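Local structure of CalsepRRP (Calystegia sepium, 1JY5) at residues F5-A11 and G44-D50; R33-T38 and L204-N208; I135-Y141 and G153-I158; K169-V175 and T197-S203. The protein is a ribonuclease-related protein of the RNase T2 family, whose members cleave RNA, though it may not share that activity. One frame throughout, in Å; residues are numbered along the deposited sequence.

The four contacts illustrate how chemistry follows position in a fold. Interaction 1 is the buried one, a pairing of strands 7-14 and 40-48 with apolar side chains on one face and hydrogen bonds between backbones. The other three are partly buried. Interaction 4 reaches the same sheet through strand 174-182, neighbour of strand 7-14, but adds a disulfide to two backbone hydrogen bonds. It touches interaction 3, a packing of two helices without a clear hydrogen bond, where Ile154 meets Val202 and Val175. Interaction 2 fastens the C-terminal tail to a loop by polar bonds; its Leu204 touches interactions 3 and 4, and Pro205 interaction 4. Interactions 1 and 2 lie on opposite sides of the chain's centre.

Interaction 1: residues F5-A11 and G44-D50; sequences FDYFTLA and GLWPDYD
Phe8 and Leu45 meet in the apolar centre of an antiparallel strand pair, with Phe8 CD2 3.8 Å from Leu45 CG and both leucine methyls close to that ring carbon. Strands 7-14 and 40-48 are neighbours in the central sheet of the RNase T2 fold; residues 44-47, Gly-Leu-Trp-Pro, match a family signature, although Lys43 stands just before them where active relatives carry a histidine. On the Phe8 face, Pro47 CB lies over the ring of Phe5, 3.9 Å from its centroid, a CH-pi contact. Leu10 and Leu45, also on this face, pack against Thr123 of helix 116-129. The reverse face begins with Ala11, whose CB sits above the six-membered ring of Trp46, 19° off the ring normal, while Trp46 NE1 bonds to Glu101. Farther along, Thr9 OG1 donates to Asp48 OD2 at 2.7 Å. Tyr7 holds CG between its own N and carbonyl carbon (chi1 68°), which lays its ring over Asp48 CB; its OH shares a water with Tyr49 O. Replacing Tyr7 by an alanine would probably uncover Asp48 CB and cost this water its hydroxyl partner. The pairing ends in a classic beta bulge: Asp6 N, at 2.7 Å, and Tyr7 N, at 3.2 Å, both donate to Asp48 O. Beyond it the carboxylates of Asp6 and Asp50 stack almost parallel, a like-charge approach that the salt bridge from Lys3 to Asp6 probably eases. Asp50 N also bonds to Asp6 OD1 at 2.7 Å, using the lone pair directed away from the other carboxylate oxygen.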
# COMPACT_ATOMS: atom_id res chain seq x y z
N PHE A 5 -16.69 3.51 8.10
CA PHE A 5 -15.59 4.29 7.53
C PHE A 5 -16.08 5.20 6.41
O PHE A 5 -17.12 4.95 5.80
CB PHE A 5 -14.48 3.35 7.03
CG PHE A 5 -14.85 2.57 5.80
CD1 PHE A 5 -14.41 2.97 4.54
CD2 PHE A 5 -15.62 1.41 5.90
CE1 PHE A 5 -14.72 2.23 3.40
CE2 PHE A 5 -15.93 0.66 4.76
CZ PHE A 5 -15.49 1.07 3.51
N ASP A 6 -15.32 6.25 6.13
CA ASP A 6 -15.71 7.22 5.11
C ASP A 6 -15.16 6.93 3.72
O ASP A 6 -15.87 7.03 2.72
CB ASP A 6 -15.28 8.62 5.55
CG ASP A 6 -15.99 9.07 6.81
OD1 ASP A 6 -15.33 9.67 7.68
OD2 ASP A 6 -17.22 8.83 6.91
N TYR A 7 -13.88 6.59 3.65
CA TYR A 7 -13.25 6.31 2.37
C TYR A 7 -12.14 5.29 2.52
O TYR A 7 -11.73 4.94 3.63
CB TYR A 7 -12.69 7.61 1.78
CG TYR A 7 -11.52 8.17 2.56
CD1 TYR A 7 -10.21 7.79 2.25
CD2 TYR A 7 -11.72 9.00 3.67
CE1 TYR A 7 -9.13 8.23 3.03
CE2 TYR A 7 -10.65 9.44 4.45
CZ TYR A 7 -9.36 9.04 4.13
OH TYR A 7 -8.32 9.43 4.93
N PHE A 8 -11.65 4.81 1.38
CA PHE A 8 -10.58 3.83 1.31
C PHE A 8 -9.24 4.48 0.96
O PHE A 8 -9.17 5.34 0.08
CB PHE A 8 -10.88 2.80 0.22
CG PHE A 8 -11.81 1.69 0.63
CD1 PHE A 8 -12.99 1.47 -0.07
CD2 PHE A 8 -11.45 0.82 1.65
CE1 PHE A 8 -13.80 0.38 0.24
CE2 PHE A 8 -12.25 -0.28 1.96
CZ PHE A 8 -13.43 -0.50 1.26
N THR A 9 -8.18 4.08 1.65
CA THR A 9 -6.85 4.56 1.31
C THR A 9 -6.08 3.34 0.81
O THR A 9 -5.98 2.34 1.53
CB THR A 9 -6.07 5.16 2.52
OG1 THR A 9 -6.57 6.46 2.82
CG2 THR A 9 -4.57 5.25 2.21
N LEU A 10 -5.60 3.38 -0.43
CA LEU A 10 -4.79 2.27 -0.93
C LEU A 10 -3.35 2.75 -0.73
O LEU A 10 -2.92 3.70 -1.39
CB LEU A 10 -5.04 2.00 -2.43
CG LEU A 10 -4.11 0.97 -3.10
CD1 LEU A 10 -4.27 -0.39 -2.44
CD2 LEU A 10 -4.40 0.85 -4.61
N ALA A 11 -2.64 2.13 0.20
CA ALA A 11 -1.26 2.51 0.46
C ALA A 11 -0.34 1.54 -0.27
O ALA A 11 -0.55 0.32 -0.22
CB ALA A 11 -0.98 2.51 1.96
N GLY A 44 -1.30 -1.79 2.10
CA GLY A 44 -2.63 -2.13 2.60
C GLY A 44 -3.78 -1.35 1.98
O GLY A 44 -3.56 -0.45 1.18
N LEU A 45 -5.01 -1.74 2.33
CA LEU A 45 -6.21 -1.04 1.86
C LEU A 45 -6.83 -0.65 3.19
O LEU A 45 -7.28 -1.52 3.95
CB LEU A 45 -7.16 -1.97 1.09
CG LEU A 45 -8.49 -1.31 0.65
CD1 LEU A 45 -8.22 -0.14 -0.29
CD2 LEU A 45 -9.36 -2.35 -0.05
N TRP A 46 -6.84 0.64 3.49
CA TRP A 46 -7.35 1.07 4.77
C TRP A 46 -8.69 1.80 4.82
O TRP A 46 -8.87 2.83 4.18
CB TRP A 46 -6.31 1.97 5.45
CG TRP A 46 -4.89 1.43 5.49
CD1 TRP A 46 -4.51 0.13 5.61
CD2 TRP A 46 -3.68 2.21 5.47
NE1 TRP A 46 -3.13 0.04 5.67
CE2 TRP A 46 -2.60 1.30 5.59
CE3 TRP A 46 -3.41 3.58 5.37
CZ2 TRP A 46 -1.27 1.72 5.60
CZ3 TRP A 46 -2.07 4.00 5.38
CH2 TRP A 46 -1.02 3.07 5.50
N PRO A 47 -9.67 1.25 5.57
CA PRO A 47 -10.96 1.95 5.67
C PRO A 47 -10.58 3.12 6.58
O PRO A 47 -10.01 2.91 7.65
CB PRO A 47 -11.85 0.94 6.39
CG PRO A 47 -11.29 -0.39 5.96
CD PRO A 47 -9.79 -0.13 6.07
N ASP A 48 -10.86 4.35 6.15
CA ASP A 48 -10.48 5.52 6.94
C ASP A 48 -11.62 6.49 7.20
O ASP A 48 -12.68 6.40 6.57
CB ASP A 48 -9.35 6.29 6.24
CG ASP A 48 -8.00 5.57 6.31
OD1 ASP A 48 -7.68 4.99 7.37
OD2 ASP A 48 -7.25 5.61 5.31
N TYR A 49 -11.39 7.41 8.12
CA TYR A 49 -12.36 8.44 8.47
C TYR A 49 -11.86 9.77 7.90
O TYR A 49 -10.65 10.02 7.84
CB TYR A 49 -12.47 8.58 9.98
CG TYR A 49 -13.16 7.43 10.67
CD1 TYR A 49 -12.68 6.93 11.88
CD2 TYR A 49 -14.32 6.86 10.13
CE1 TYR A 49 -13.33 5.90 12.54
CE2 TYR A 49 -14.98 5.82 10.79
CZ TYR A 49 -14.48 5.35 11.99
OH TYR A 49 -15.12 4.33 12.66
N ASP A 50 -12.78 10.62 7.48
CA ASP A 50 -12.43 11.92 6.91
C ASP A 50 -11.61 12.81 7.84
O ASP A 50 -10.82 13.62 7.37
CB ASP A 50 -13.70 12.68 6.50
CG ASP A 50 -14.45 12.01 5.36
OD1 ASP A 50 -13.79 11.56 4.40
OD2 ASP A 50 -15.70 11.96 5.42
O HOH W 1 -8.00 8.90 8.02

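Interaction 2: residues R33-T38 and L204-N208; sequences RSEVET and LPIKN
Arg33 to Val36 form a type I beta turn, closed by Val36 N donating to Arg33 O, and the carbonyl oxygens of these same two residues receive the end of Lys207 from the irregular tail 204-208. Lys207 NZ donates to Val36 O at 2.8 Å, approaching somewhat out of the carbonyl plane, and makes a weak, longer bond of 3.3 Å from Lys207 NZ to Arg33 O. Two bends near the end of the lysine chain (chi3 -73°, chi4 69°) bring NZ round to both oxygens, so a mostly buried side chain meets the turn through its ammonium group, whose charge is probably eased by the two carbonyl dipoles. The contact ties the C-terminal tail to the loop linking helix 15-18 with strand 40-48, and the side chain of Lys207 also touches Ser15 and Cys19. A second grip comes from Thr38, which points toward the tail: Lys207 N donates to Thr38 OG1 at 3.0 Å, nearly straight at 165°. Thr38 OG1 also lies 3.3 Å from Ile206 CG2, where the two side chains cross at about a right angle. On its other branch, Thr38 CG2 rests 3.3 Å from Pro205 O, an oxygen that accepts a hydrogen bond from Trp14 NE1. Arg33 uses only its backbone carbonyl here; its guanidinium group is bonded to Ser76 O and Pro27 O.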
# COMPACT_ATOMS: atom_id res chain seq x y z
N ARG A 33 14.52 -11.41 -3.13
CA ARG A 33 14.06 -11.76 -4.47
C ARG A 33 14.57 -10.79 -5.54
O ARG A 33 13.84 -9.93 -6.02
CB ARG A 33 12.54 -11.81 -4.48
CG ARG A 33 12.00 -12.69 -3.35
CD ARG A 33 10.49 -12.60 -3.19
NE ARG A 33 10.08 -13.22 -1.93
CZ ARG A 33 8.83 -13.27 -1.48
NH1 ARG A 33 7.84 -12.75 -2.19
NH2 ARG A 33 8.57 -13.85 -0.32
N SER A 34 15.84 -10.96 -5.92
CA SER A 34 16.48 -10.12 -6.93
C SER A 34 15.79 -10.21 -8.29
O SER A 34 15.83 -9.27 -9.08
CB SER A 34 17.95 -10.51 -7.08
OG SER A 34 18.07 -11.82 -7.63
N GLU A 35 15.17 -11.36 -8.56
CA GLU A 35 14.47 -11.58 -9.82
C GLU A 35 13.33 -10.59 -10.02
O GLU A 35 13.00 -10.23 -11.16
CB GLU A 35 13.93 -13.02 -9.87
CG GLU A 35 13.10 -13.41 -8.65
CD GLU A 35 12.55 -14.82 -8.76
OE1 GLU A 35 11.79 -15.10 -9.71
OE2 GLU A 35 12.88 -15.65 -7.88
N VAL A 36 12.72 -10.16 -8.92
CA VAL A 36 11.61 -9.21 -8.97
C VAL A 36 12.12 -7.79 -9.15
O VAL A 36 13.02 -7.35 -8.44
CB VAL A 36 10.77 -9.27 -7.67
CG1 VAL A 36 9.63 -8.26 -7.74
CG2 VAL A 36 10.22 -10.67 -7.46
N GLU A 37 11.54 -7.08 -10.11
CA GLU A 37 11.93 -5.70 -10.39
C GLU A 37 11.46 -4.77 -9.27
O GLU A 37 10.45 -5.03 -8.61
CB GLU A 37 11.33 -5.23 -11.72
CG GLU A 37 11.64 -3.78 -12.06
CD GLU A 37 10.90 -3.27 -13.29
OE1 GLU A 37 11.06 -2.08 -13.63
OE2 GLU A 37 10.15 -4.05 -13.91
N THR A 38 12.19 -3.69 -9.07
CA THR A 38 11.85 -2.73 -8.04
C THR A 38 10.58 -1.98 -8.45
O THR A 38 10.41 -1.64 -9.61
CB THR A 38 13.00 -1.75 -7.82
OG1 THR A 38 14.18 -2.48 -7.46
CG2 THR A 38 12.67 -0.75 -6.72
N LEU A 204 14.04 7.08 -6.03
CA LEU A 204 13.31 5.83 -6.15
C LEU A 204 14.36 4.72 -6.25
O LEU A 204 14.54 4.10 -7.29
CB LEU A 204 12.43 5.85 -7.40
CG LEU A 204 11.31 6.90 -7.41
CD1 LEU A 204 10.73 7.03 -8.82
CD2 LEU A 204 10.23 6.51 -6.41
N PRO A 205 15.06 4.46 -5.14
CA PRO A 205 16.12 3.44 -5.06
C PRO A 205 15.71 2.05 -5.52
O PRO A 205 14.54 1.67 -5.45
CB PRO A 205 16.51 3.47 -3.58
CG PRO A 205 15.24 3.87 -2.90
CD PRO A 205 14.75 4.99 -3.79
N ILE A 206 16.71 1.30 -5.99
CA ILE A 206 16.52 -0.06 -6.47
C ILE A 206 16.81 -1.01 -5.30
O ILE A 206 17.54 -0.65 -4.37
CB ILE A 206 17.50 -0.37 -7.63
CG1 ILE A 206 17.31 0.66 -8.75
CG2 ILE A 206 17.28 -1.78 -8.16
CD1 ILE A 206 18.34 0.58 -9.85
N LYS A 207 16.22 -2.20 -5.33
CA LYS A 207 16.44 -3.17 -4.26
C LYS A 207 17.90 -3.60 -4.20
O LYS A 207 18.70 -3.25 -5.06
CB LYS A 207 15.55 -4.40 -4.44
CG LYS A 207 14.11 -4.19 -4.05
CD LYS A 207 13.36 -5.52 -3.94
CE LYS A 207 13.07 -6.14 -5.30
NZ LYS A 207 14.28 -6.64 -5.99
N ASN A 208 18.24 -4.37 -3.17
CA ASN A 208 19.60 -4.87 -2.98
C ASN A 208 20.59 -3.71 -2.88
O ASN A 208 21.63 -3.77 -3.57
CB ASN A 208 20.00 -5.79 -4.14
CG ASN A 208 18.95 -6.85 -4.43
OD1 ASN A 208 18.62 -7.67 -3.56
ND2 ASN A 208 18.42 -6.84 -5.65

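Interaction 3: residues I135-Y141 and G153-I158; sequences ILSESGY and GIMSAI
Leu136 O is gripped by two backbone donors, Ser139 N at 2.9 Å and Tyr141 N at 3.0 Å, which arrive from opposite faces of its carbonyl plane. This double hold fixes the turn that swings Tyr141 back against helix 151-162, which Leu136 itself also touches. A first torsion that sets CG beside the backbone N (chi1 -53°) brings the tyrosine ring against that helix, crossing Ile154 at a slant. Ile154 CG1 stands over one face, 4.1 Å from the ring centroid, in a CH-pi contact, and Ala157 CB approaches Tyr141 CE1 obliquely at 3.9 Å. At the far end of the ring, Tyr141 OH comes within 3.2 Å of Gly153 CA, a place where any beta carbon would collide with the hydroxyl. The ring also meets that of Tyr149, their planes about 65° apart, and Leu204 touches the same side chain. Exchanging Tyr141 for an alanine is likely to open a gap over Ile154 and beside Gly153, leaving that stretch of helix without its aromatic neighbour. Leu136 adds the deeper part of the contact: its CD2 fits between residues one turn apart, 3.7 Å from Ile154 CG2 and 3.8 Å from Ile158 CG1. Nearer the surface, Ile135 CG2 faces the backbone of Ala157, and Ser139 OG is 3.7 Å from Ala157 CB. Helices 132-137 and 151-162 thus join chiefly through apolar groups, and the first of them finishes in a Schellman motif, with Gly140 at positive phi as the C-prime residue and Gly140 N bonded to Ser137 O.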
# COMPACT_ATOMS: atom_id res chain seq x y z
N ILE A 135 2.80 4.42 -14.25
CA ILE A 135 2.53 5.84 -14.45
C ILE A 135 3.82 6.64 -14.27
O ILE A 135 4.11 7.55 -15.04
CB ILE A 135 1.47 6.35 -13.45
CG1 ILE A 135 0.10 5.79 -13.83
CG2 ILE A 135 1.45 7.88 -13.46
CD1 ILE A 135 -1.01 6.14 -12.85
N LEU A 136 4.60 6.29 -13.25
CA LEU A 136 5.85 7.00 -13.01
C LEU A 136 6.88 6.71 -14.10
O LEU A 136 7.53 7.62 -14.60
CB LEU A 136 6.43 6.62 -11.64
CG LEU A 136 5.66 7.10 -10.41
CD1 LEU A 136 6.47 6.78 -9.16
CD2 LEU A 136 5.39 8.60 -10.49
N SER A 137 7.02 5.44 -14.47
CA SER A 137 7.98 5.06 -15.50
C SER A 137 7.73 5.79 -16.82
O SER A 137 8.67 6.26 -17.47
CB SER A 137 7.97 3.55 -15.73
OG SER A 137 6.69 3.08 -16.12
N GLU A 138 6.47 5.89 -17.22
CA GLU A 138 6.13 6.56 -18.47
C GLU A 138 6.35 8.08 -18.38
O GLU A 138 6.22 8.78 -19.38
CB GLU A 138 4.68 6.26 -18.85
CG GLU A 138 4.38 4.76 -18.91
CD GLU A 138 2.97 4.46 -19.35
OE1 GLU A 138 2.05 5.21 -18.96
OE2 GLU A 138 2.77 3.46 -20.06
N SER A 139 6.67 8.57 -17.19
CA SER A 139 6.92 10.00 -17.01
C SER A 139 8.38 10.31 -16.72
O SER A 139 8.72 11.43 -16.36
CB SER A 139 6.05 10.56 -15.88
OG SER A 139 4.76 10.89 -16.35
N GLY A 140 9.24 9.30 -16.88
CA GLY A 140 10.66 9.50 -16.65
C GLY A 140 11.14 9.19 -15.24
O GLY A 140 12.34 9.28 -14.97
N TYR A 141 10.23 8.83 -14.35
CA TYR A 141 10.61 8.52 -12.98
C TYR A 141 10.80 7.01 -12.83
O TYR A 141 9.85 6.27 -12.58
CB TYR A 141 9.55 9.03 -12.00
CG TYR A 141 9.24 10.50 -12.20
CD1 TYR A 141 8.18 10.90 -13.01
CD2 TYR A 141 10.04 11.49 -11.63
CE1 TYR A 141 7.92 12.25 -13.24
CE2 TYR A 141 9.79 12.84 -11.85
CZ TYR A 141 8.73 13.21 -12.67
OH TYR A 141 8.48 14.54 -12.91
N GLY A 153 7.17 16.82 -9.26
CA GLY A 153 7.11 16.16 -10.55
C GLY A 153 6.47 14.78 -10.44
O GLY A 153 5.71 14.37 -11.32
N ILE A 154 6.78 14.06 -9.37
CA ILE A 154 6.20 12.74 -9.16
C ILE A 154 4.71 12.92 -8.87
O ILE A 154 3.87 12.19 -9.39
CB ILE A 154 6.89 12.01 -8.00
CG1 ILE A 154 8.32 11.64 -8.42
CG2 ILE A 154 6.08 10.78 -7.60
CD1 ILE A 154 9.14 10.97 -7.33
N MET A 155 4.41 13.92 -8.04
CA MET A 155 3.04 14.26 -7.66
C MET A 155 2.21 14.61 -8.90
O MET A 155 1.14 14.05 -9.12
CB MET A 155 3.04 15.48 -6.73
CG MET A 155 3.72 15.29 -5.39
SD MET A 155 2.71 14.36 -4.25
CE MET A 155 1.83 15.67 -3.38
N SER A 156 2.73 15.54 -9.70
CA SER A 156 2.05 15.98 -10.91
C SER A 156 1.84 14.84 -11.90
O SER A 156 0.81 14.76 -12.55
CB SER A 156 2.84 17.11 -11.57
OG SER A 156 2.22 17.52 -12.79
N ALA A 157 2.83 13.96 -12.00
CA ALA A 157 2.73 12.83 -12.92
C ALA A 157 1.56 11.94 -12.51
O ALA A 157 0.75 11.55 -13.35
CB ALA A 157 4.03 12.03 -12.91
N ILE A 158 1.47 11.62 -11.23
CA ILE A 158 0.37 10.77 -10.75
C ILE A 158 -0.96 11.51 -10.89
O ILE A 158 -1.94 10.96 -11.39
CB ILE A 158 0.60 10.35 -9.29
CG1 ILE A 158 1.90 9.57 -9.20
CG2 ILE A 158 -0.57 9.50 -8.80
CD1 ILE A 158 2.34 9.23 -7.80

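Interaction 4: residues K169-V175 and T197-S203; sequences KCKSDAV and TCPSLVS
Cys170 and Cys198 are joined by a disulfide, SG to SG 2.0 Å, with a torsion of 96° about the sulfur-sulfur bond that gives it a right-handed twist. Each sulfur sits anti to its own carbonyl carbon (chi1 -73° in Cys170, -75° in Cys198), and the two cysteines thus enter the bond with matching first torsions. Around this link the apolar groups gather: Val202 CG1 comes 3.7 Å from Cys170 SG, and Pro199 brings its CD toward Cys170 CB. Val202 turns its other methyl to Val175, the two CG2 atoms 3.7 Å apart where the side chains cross at a slant, and it also packs on Val151 and Ile154 of helix 151-162. Residues 169-175 form the tip of a beta hairpin between strands 167-171 and 174-182, with Ser172 and Asp173 at the turn, and Lys171 O accepts from both Asp173 N and Ala174 N. Past the tip, the segment 197-203 lies against the hairpin through a single bridge at Ala174 and Ser203: Ser203 N donates to Asp173 O at 3.1 Å, and Val175 N to Ser203 O at 3.0 Å. Ser203 OG rests 3.5 Å from Ala174 CB. At the opposite end, Lys169 NZ donates to a water that also binds Thr197 OG1, 2.8 Å away. The disulfide thus ties Cys198 covalently to the hairpin strand 167-171, while two backbone hydrogen bonds fix Ser203 at the other end.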
# COMPACT_ATOMS: atom_id res chain seq x y z
N LYS A 169 4.82 9.66 1.30
CA LYS A 169 5.61 9.63 2.53
C LYS A 169 7.02 9.20 2.14
O LYS A 169 7.21 8.35 1.26
CB LYS A 169 5.02 8.63 3.53
CG LYS A 169 3.55 8.87 3.89
CD LYS A 169 3.34 10.24 4.52
CE LYS A 169 1.92 10.38 5.06
NZ LYS A 169 1.69 11.74 5.62
N CYS A 170 8.01 9.79 2.81
CA CYS A 170 9.41 9.48 2.53
C CYS A 170 10.17 8.94 3.71
O CYS A 170 9.78 9.11 4.86
CB CYS A 170 10.13 10.72 2.00
SG CYS A 170 9.64 11.11 0.30
N LYS A 171 11.28 8.27 3.40
CA LYS A 171 12.15 7.69 4.39
C LYS A 171 13.51 8.34 4.16
O LYS A 171 14.24 7.94 3.25
CB LYS A 171 12.23 6.18 4.20
CG LYS A 171 12.95 5.42 5.29
CD LYS A 171 12.92 3.93 4.98
CE LYS A 171 13.60 3.11 6.06
NZ LYS A 171 13.58 1.66 5.71
N SER A 172 13.81 9.36 4.96
CA SER A 172 15.07 10.10 4.88
C SER A 172 15.18 10.98 3.64
O SER A 172 15.47 12.17 3.73
CB SER A 172 16.25 9.14 4.93
OG SER A 172 17.48 9.85 4.94
N ASP A 173 14.96 10.37 2.47
CA ASP A 173 15.04 11.10 1.21
C ASP A 173 14.47 10.28 0.05
O ASP A 173 14.34 10.78 -1.07
CB ASP A 173 16.48 11.46 0.91
CG ASP A 173 16.61 12.24 -0.37
OD1 ASP A 173 16.09 13.37 -0.42
OD2 ASP A 173 17.23 11.73 -1.33
N ALA A 174 14.15 9.02 0.32
CA ALA A 174 13.61 8.13 -0.70
C ALA A 174 12.10 7.94 -0.53
O ALA A 174 11.60 7.86 0.60
CB ALA A 174 14.31 6.78 -0.61
N VAL A 175 11.39 7.86 -1.64
CA VAL A 175 9.95 7.65 -1.60
C VAL A 175 9.68 6.27 -1.01
O VAL A 175 10.14 5.25 -1.54
CB VAL A 175 9.33 7.73 -3.01
CG1 VAL A 175 7.84 7.41 -2.95
CG2 VAL A 175 9.54 9.13 -3.58
N THR A 197 5.68 16.04 3.68
CA THR A 197 6.70 15.57 4.61
C THR A 197 7.98 15.16 3.88
O THR A 197 9.04 15.03 4.50
CB THR A 197 6.18 14.38 5.43
OG1 THR A 197 5.59 13.41 4.56
CG2 THR A 197 5.12 14.86 6.42
N CYS A 198 7.88 14.97 2.57
CA CYS A 198 9.03 14.59 1.77
C CYS A 198 9.89 15.79 1.43
O CYS A 198 9.40 16.91 1.33
CB CYS A 198 8.60 13.94 0.46
SG CYS A 198 7.97 12.23 0.55
N PRO A 199 11.20 15.56 1.24
CA PRO A 199 12.11 16.66 0.88
C PRO A 199 11.75 17.10 -0.53
O PRO A 199 11.03 16.39 -1.24
CB PRO A 199 13.48 15.99 0.91
CG PRO A 199 13.31 14.85 1.86
CD PRO A 199 11.94 14.33 1.52
N SER A 200 12.24 18.26 -0.94
CA SER A 200 11.97 18.77 -2.28
C SER A 200 12.47 17.81 -3.34
O SER A 200 11.87 17.67 -4.41
CB SER A 200 12.64 20.13 -2.47
OG SER A 200 12.31 20.68 -3.73
N LEU A 201 13.60 17.15 -3.06
CA LEU A 201 14.18 16.18 -3.99
C LEU A 201 14.13 14.80 -3.36
O LEU A 201 14.53 14.62 -2.21
CB LEU A 201 15.63 16.56 -4.32
CG LEU A 201 15.84 17.86 -5.11
CD1 LEU A 201 17.33 18.07 -5.33
CD2 LEU A 201 15.11 17.78 -6.44
N VAL A 202 13.64 13.82 -4.12
CA VAL A 202 13.52 12.46 -3.61
C VAL A 202 14.06 11.44 -4.60
O VAL A 202 14.31 11.77 -5.76
CB VAL A 202 12.05 12.13 -3.30
CG1 VAL A 202 11.53 13.06 -2.22
CG2 VAL A 202 11.21 12.25 -4.56
N SER A 203 14.23 10.21 -4.14
CA SER A 203 14.74 9.15 -5.01
C SER A 203 13.86 7.91 -5.01
O SER A 203 13.03 7.72 -4.12
CB SER A 203 16.15 8.76 -4.57
OG SER A 203 16.14 8.28 -3.24
O HOH W 2 2.99 13.90 3.65
O HOH W 3 7.25 11.62 4.62